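Local coordinates for protein secretory pathway GDP dissociation inhibitor (Saccharomyces cerevisiae, PDB 2BCG) that binds prenylated, GDP-bound Rab GTPases, inhibits GDP dissociation from SEC4 and extracts YPT7 from vacuolar membranes, at residues M199-N204 / L220-S225. Numbering follows the deposited sequence.
Sequences MALWTN and LLYCQS. With GER (geran-8-yl geran), chain D; GER (geran-8-yl geran), chain C.
Met199 and Tyr222 meet where the chain leaving helix 189-199 packs on helix 212-229, in the helical lipid-binding domain of this Rab GDI. The contact is buried and forms part of the wall of the geranylgeranyl pocket.

The main interaction is CH-pi. Met199 CA lies over one face of the Tyr222 ring, 4.0 Å from its centroid and 21° off the ring normal. Tyr222 CG is anti to the backbone N (chi1 -174°), which carries the ring to the Met199 backbone. Met199 O lies 3.2 Å from Tyr222 CD2, at the rim.

Apolar contacts flank the ring. Leu201 has positive phi just past the helix, and its CD1 meets the ring edge 4.1 Å from Tyr222 CD2. Met199 CE comes within 4.1 Å of Tyr222 CD1. Tyr222 CE1 lies 4.0 Å from C14 of the chain C geranylgeranyl, which approaches the ring obliquely. With the ring cut back to an alanine here, Met199 CA and Leu201 CD1 are likely to lose their aromatic partner, and a gap to open beside the lipid.

Two lipid chains continue the packing. Met199 bends at chi3 (75°), and its CE lies 3.8 Å from C14 of the chain C lipid. Met150 and Leu154 of helix 144-159 also touch Met199. Cys223 CB is 3.6 Å from C3 of the chain D lipid. Beside the lipids, Met199 CE rests 3.5 Å from Cys223 SG.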
ATOM      1  N   MET A 199     -12.719  -3.532  20.897  1.00 16.90           N
ATOM      2  CA  MET A 199     -13.105  -4.611  19.984  1.00 16.96           C
ATOM      3  C   MET A 199     -13.883  -4.106  18.778  1.00 17.62           C
ATOM      4  O   MET A 199     -13.492  -4.396  17.617  1.00 17.71           O
ATOM      5  CB  MET A 199     -13.894  -5.720  20.710  1.00 16.57           C
ATOM      6  CG  MET A 199     -13.082  -6.400  21.798  1.00 17.55           C
ATOM      7  SD  MET A 199     -13.977  -7.754  22.624  1.00 19.83           S
ATOM      8  CE  MET A 199     -13.851  -8.997  21.322  1.00 21.16           C
ATOM      9  N   ALA A 200     -14.946  -3.342  19.039  1.00 17.71           N
ATOM     10  CA  ALA A 200     -15.716  -2.768  17.945  1.00 18.48           C
ATOM     11  C   ALA A 200     -14.953  -1.574  17.340  1.00 19.42           C
ATOM     12  O   ALA A 200     -15.201  -1.181  16.183  1.00 19.94           O
ATOM     13  CB  ALA A 200     -17.119  -2.379  18.401  1.00 18.40           C
ATOM     14  N   LEU A 201     -14.003  -1.036  18.113  1.00 20.42           N
ATOM     15  CA  LEU A 201     -13.161   0.093  17.701  1.00 21.32           C
ATOM     16  C   LEU A 201     -13.948   1.334  17.306  1.00 21.93           C
ATOM     17  O   LEU A 201     -13.569   2.056  16.363  1.00 22.07           O
ATOM     18  CB  LEU A 201     -12.190  -0.327  16.592  1.00 22.14           C
ATOM     19  CG  LEU A 201     -11.179  -1.395  17.002  1.00 22.44           C
ATOM     20  CD1 LEU A 201     -10.605  -2.193  15.828  1.00 23.56           C
ATOM     21  CD2 LEU A 201     -10.085  -0.783  17.907  1.00 23.04           C
ATOM     22  N   TRP A 202     -15.041   1.594  18.024  1.00 22.13           N
ATOM     23  CA  TRP A 202     -15.701   2.887  17.938  1.00 23.67           C
ATOM     24  C   TRP A 202     -14.816   3.912  18.656  1.00 25.04           C
ATOM     25  O   TRP A 202     -14.165   3.577  19.646  1.00 25.52           O
ATOM     26  CB  TRP A 202     -17.088   2.854  18.603  1.00 23.50           C
ATOM     27  CG  TRP A 202     -18.111   1.951  17.954  1.00 22.73           C
ATOM     28  CD1 TRP A 202     -18.628   0.798  18.480  1.00 22.25           C
ATOM     29  CD2 TRP A 202     -18.764   2.133  16.682  1.00 22.81           C
ATOM     30  NE1 TRP A 202     -19.562   0.251  17.619  1.00 22.07           N
ATOM     31  CE2 TRP A 202     -19.660   1.044  16.512  1.00 22.29           C
ATOM     32  CE3 TRP A 202     -18.681   3.102  15.673  1.00 24.69           C
ATOM     33  CZ2 TRP A 202     -20.467   0.897  15.372  1.00 24.13           C
ATOM     34  CZ3 TRP A 202     -19.497   2.949  14.531  1.00 23.57           C
ATOM     35  CH2 TRP A 202     -20.374   1.855  14.400  1.00 23.24           C
ATOM     36  N   THR A 203     -14.772   5.146  18.157  1.00 26.19           N
ATOM     37  CA  THR A 203     -13.912   6.190  18.734  1.00 27.62           C
ATOM     38  C   THR A 203     -14.714   7.027  19.712  1.00 27.78           C
ATOM     39  O   THR A 203     -14.172   7.891  20.430  1.00 26.40           O
ATOM     40  CB  THR A 203     -13.289   7.103  17.642  1.00 28.85           C
ATOM     41  OG1 THR A 203     -12.370   8.029  18.237  1.00 32.71           O
ATOM     42  CG2 THR A 203     -14.344   7.880  16.944  1.00 27.83           C
ATOM     43  N   ASN A 204     -16.018   6.760  19.734  1.00 27.90           N
ATOM     44  CA  ASN A 204     -16.943   7.438  20.628  1.00 29.42           C
ATOM     45  C   ASN A 204     -18.036   6.475  21.077  1.00 28.92           C
ATOM     46  O   ASN A 204     -18.090   5.337  20.609  1.00 28.43           O
ATOM     47  CB  ASN A 204     -17.547   8.677  19.942  1.00 29.97           C
ATOM     48  CG  ASN A 204     -18.221   8.339  18.618  1.00 31.53           C
ATOM     49  OD1 ASN A 204     -19.079   7.450  18.545  1.00 32.95           O
ATOM     50  ND2 ASN A 204     -17.827   9.036  17.559  1.00 32.91           N
ATOM     51  N   LEU A 220     -17.585  -9.213  15.689  1.00 20.37           N
ATOM     52  CA  LEU A 220     -17.283 -10.433  14.955  1.00 20.38           C
ATOM     53  C   LEU A 220     -16.026 -10.309  14.066  1.00 19.36           C
ATOM     54  O   LEU A 220     -15.170 -11.208  14.100  1.00 19.65           O
ATOM     55  CB  LEU A 220     -18.484 -10.849  14.113  1.00 21.11           C
ATOM     56  CG  LEU A 220     -18.425 -12.197  13.400  1.00 23.77           C
ATOM     57  CD1 LEU A 220     -18.260 -13.387  14.343  1.00 25.29           C
ATOM     58  CD2 LEU A 220     -19.703 -12.292  12.567  1.00 24.55           C
ATOM     59  N   LEU A 221     -15.935  -9.203  13.314  1.00 19.23           N
ATOM     60  CA  LEU A 221     -14.743  -8.904  12.467  1.00 19.20           C
ATOM     61  C   LEU A 221     -13.466  -8.907  13.310  1.00 19.14           C
ATOM     62  O   LEU A 221     -12.461  -9.483  12.911  1.00 18.99           O
ATOM     63  CB  LEU A 221     -14.892  -7.574  11.725  1.00 19.31           C
ATOM     64  CG  LEU A 221     -13.678  -7.106  10.891  1.00 19.59           C
ATOM     65  CD1 LEU A 221     -13.290  -8.121   9.804  1.00 20.64           C
ATOM     66  CD2 LEU A 221     -13.891  -5.741  10.312  1.00 20.30           C
ATOM     67  N   TYR A 222     -13.505  -8.272  14.480  1.00 18.35           N
ATOM     68  CA  TYR A 222     -12.332  -8.256  15.355  1.00 18.11           C
ATOM     69  C   TYR A 222     -11.938  -9.661  15.783  1.00 18.47           C
ATOM     70  O   TYR A 222     -10.759 -10.040  15.707  1.00 18.68           O
ATOM     71  CB  TYR A 222     -12.610  -7.397  16.597  1.00 17.32           C
ATOM     72  CG  TYR A 222     -11.417  -7.188  17.512  1.00 17.91           C
ATOM     73  CD1 TYR A 222     -11.029  -8.191  18.417  1.00 17.61           C
ATOM     74  CD2 TYR A 222     -10.693  -5.986  17.477  1.00 16.83           C
ATOM     75  CE1 TYR A 222      -9.924  -8.012  19.269  1.00 17.61           C
ATOM     76  CE2 TYR A 222      -9.583  -5.781  18.320  1.00 16.34           C
ATOM     77  CZ  TYR A 222      -9.213  -6.801  19.215  1.00 17.49           C
ATOM     78  OH  TYR A 222      -8.107  -6.616  20.025  1.00 19.36           O
ATOM     79  N   CYS A 223     -12.914 -10.435  16.273  1.00 19.16           N
ATOM     80  CA  CYS A 223     -12.637 -11.790  16.739  1.00 20.86           C
ATOM     81  C   CYS A 223     -12.149 -12.692  15.605  1.00 20.32           C
ATOM     82  O   CYS A 223     -11.183 -13.428  15.773  1.00 20.38           O
ATOM     83  CB  CYS A 223     -13.869 -12.407  17.400  1.00 21.42           C
ATOM     84  SG  CYS A 223     -14.374 -11.525  18.895  1.00 25.34           S
ATOM     85  N   GLN A 224     -12.789 -12.604  14.441  1.00 20.14           N
ATOM     86  CA  GLN A 224     -12.308 -13.365  13.278  1.00 20.89           C
ATOM     87  C   GLN A 224     -10.881 -12.952  12.881  1.00 19.88           C
ATOM     88  O   GLN A 224     -10.065 -13.784  12.511  1.00 21.00           O
ATOM     89  CB  GLN A 224     -13.243 -13.186  12.088  1.00 21.27           C
ATOM     90  CG  GLN A 224     -14.639 -13.776  12.282  1.00 24.11           C
ATOM     91  CD  GLN A 224     -15.573 -13.359  11.174  1.00 27.51           C
ATOM     92  OE1 GLN A 224     -15.385 -12.311  10.543  1.00 29.13           O
ATOM     93  NE2 GLN A 224     -16.602 -14.173  10.931  1.00 28.35           N
ATOM     94  N   SER A 225     -10.600 -11.660  12.939  1.00 18.99           N
ATOM     95  CA  SER A 225      -9.265 -11.181  12.578  1.00 18.33           C
ATOM     96  C   SER A 225      -8.164 -11.630  13.532  1.00 19.49           C
ATOM     97  O   SER A 225      -7.095 -12.027  13.087  1.00 18.45           O
ATOM     98  CB  SER A 225      -9.268  -9.646  12.466  1.00 17.32           C
ATOM     99  OG  SER A 225     -10.104  -9.212  11.406  1.00 17.11           O
TER
HETATM  100  C1  GER D2000     -15.110 -16.190  16.463  1.00 51.47           C
HETATM  101  C2  GER D2000     -14.591 -15.974  17.907  1.00 52.02           C
HETATM  102  C3  GER D2000     -15.289 -15.297  18.921  1.00 51.01           C
HETATM  103  C4  GER D2000     -16.680 -14.679  18.701  1.00 51.43           C
HETATM  104  C5  GER D2000     -14.628 -15.150  20.301  1.00 51.52           C
HETATM  105  C6  GER D2000     -15.232 -16.070  21.371  1.00 50.88           C
HETATM  106  C7  GER D2000     -14.434 -16.099  22.520  1.00 49.83           C
HETATM  107  C8  GER D2000     -14.771 -16.492  23.822  1.00 48.99           C
HETATM  108  C9  GER D2000     -16.185 -16.995  24.161  1.00 48.29           C
HETATM  109  C10 GER D2000     -13.693 -16.444  24.921  1.00 47.50           C
HETATM  110  C11 GER D2000     -13.854 -15.267  25.899  1.00 45.01           C
HETATM  111  C12 GER D2000     -13.091 -15.478  27.049  1.00 42.40           C
HETATM  112  C13 GER D2000     -12.969 -14.685  28.192  1.00 40.50           C
HETATM  113  C14 GER D2000     -13.710 -13.359  28.351  1.00 39.40           C
HETATM  114  C15 GER D2000     -12.056 -15.153  29.324  1.00 39.28           C
HETATM  115  C16 GER D2000     -12.844 -15.938  30.362  1.00 37.80           C
HETATM  116  C17 GER D2000     -12.092 -16.126  31.512  1.00 37.47           C
HETATM  117  C18 GER D2000     -12.580 -16.213  32.811  1.00 36.99           C
HETATM  118  C19 GER D2000     -14.095 -16.100  33.083  1.00 37.00           C
HETATM  119  C20 GER D2000     -11.588 -16.428  33.972  1.00 37.76           C
HETATM  120  C1  GER C4000     -12.419 -19.651  16.925  1.00 64.05           C
HETATM  121  C2  GER C4000     -11.269 -19.305  17.894  1.00 64.74           C
HETATM  122  C3  GER C4000     -11.473 -19.016  19.251  1.00 63.65           C
HETATM  123  C4  GER C4000     -12.888 -19.042  19.860  1.00 64.36           C
HETATM  124  C5  GER C4000     -10.275 -18.674  20.168  1.00 63.21           C
HETATM  125  C6  GER C4000      -9.655 -17.293  19.868  1.00 67.19           C
HETATM  126  C7  GER C4000     -10.225 -16.259  20.625  1.00 59.43           C
HETATM  127  C8  GER C4000     -10.685 -15.021  20.147  1.00 64.88           C
HETATM  128  C9  GER C4000     -10.613 -14.722  18.645  1.00 61.02           C
HETATM  129  C10 GER C4000     -11.312 -13.969  21.095  1.00 55.16           C
HETATM  130  C11 GER C4000     -10.385 -12.872  21.665  1.00 62.53           C
HETATM  131  C12 GER C4000     -10.955 -12.412  22.862  1.00 52.76           C
HETATM  132  C13 GER C4000     -11.043 -11.146  23.465  1.00 59.15           C
HETATM  133  C14 GER C4000     -10.439  -9.890  22.818  1.00 54.56           C
HETATM  134  C15 GER C4000     -11.780 -11.039  24.814  1.00 50.32           C
HETATM  135  C16 GER C4000     -11.158 -10.044  25.802  1.00 55.88           C
HETATM  136  C17 GER C4000     -11.068 -10.581  27.089  1.00 53.63           C
HETATM  137  C18 GER C4000     -10.730  -9.964  28.302  1.00 52.09           C
HETATM  138  C19 GER C4000     -10.379  -8.476  28.425  1.00 52.11           C
HETATM  139  C20 GER C4000     -10.707 -10.805  29.570  1.00 52.59           C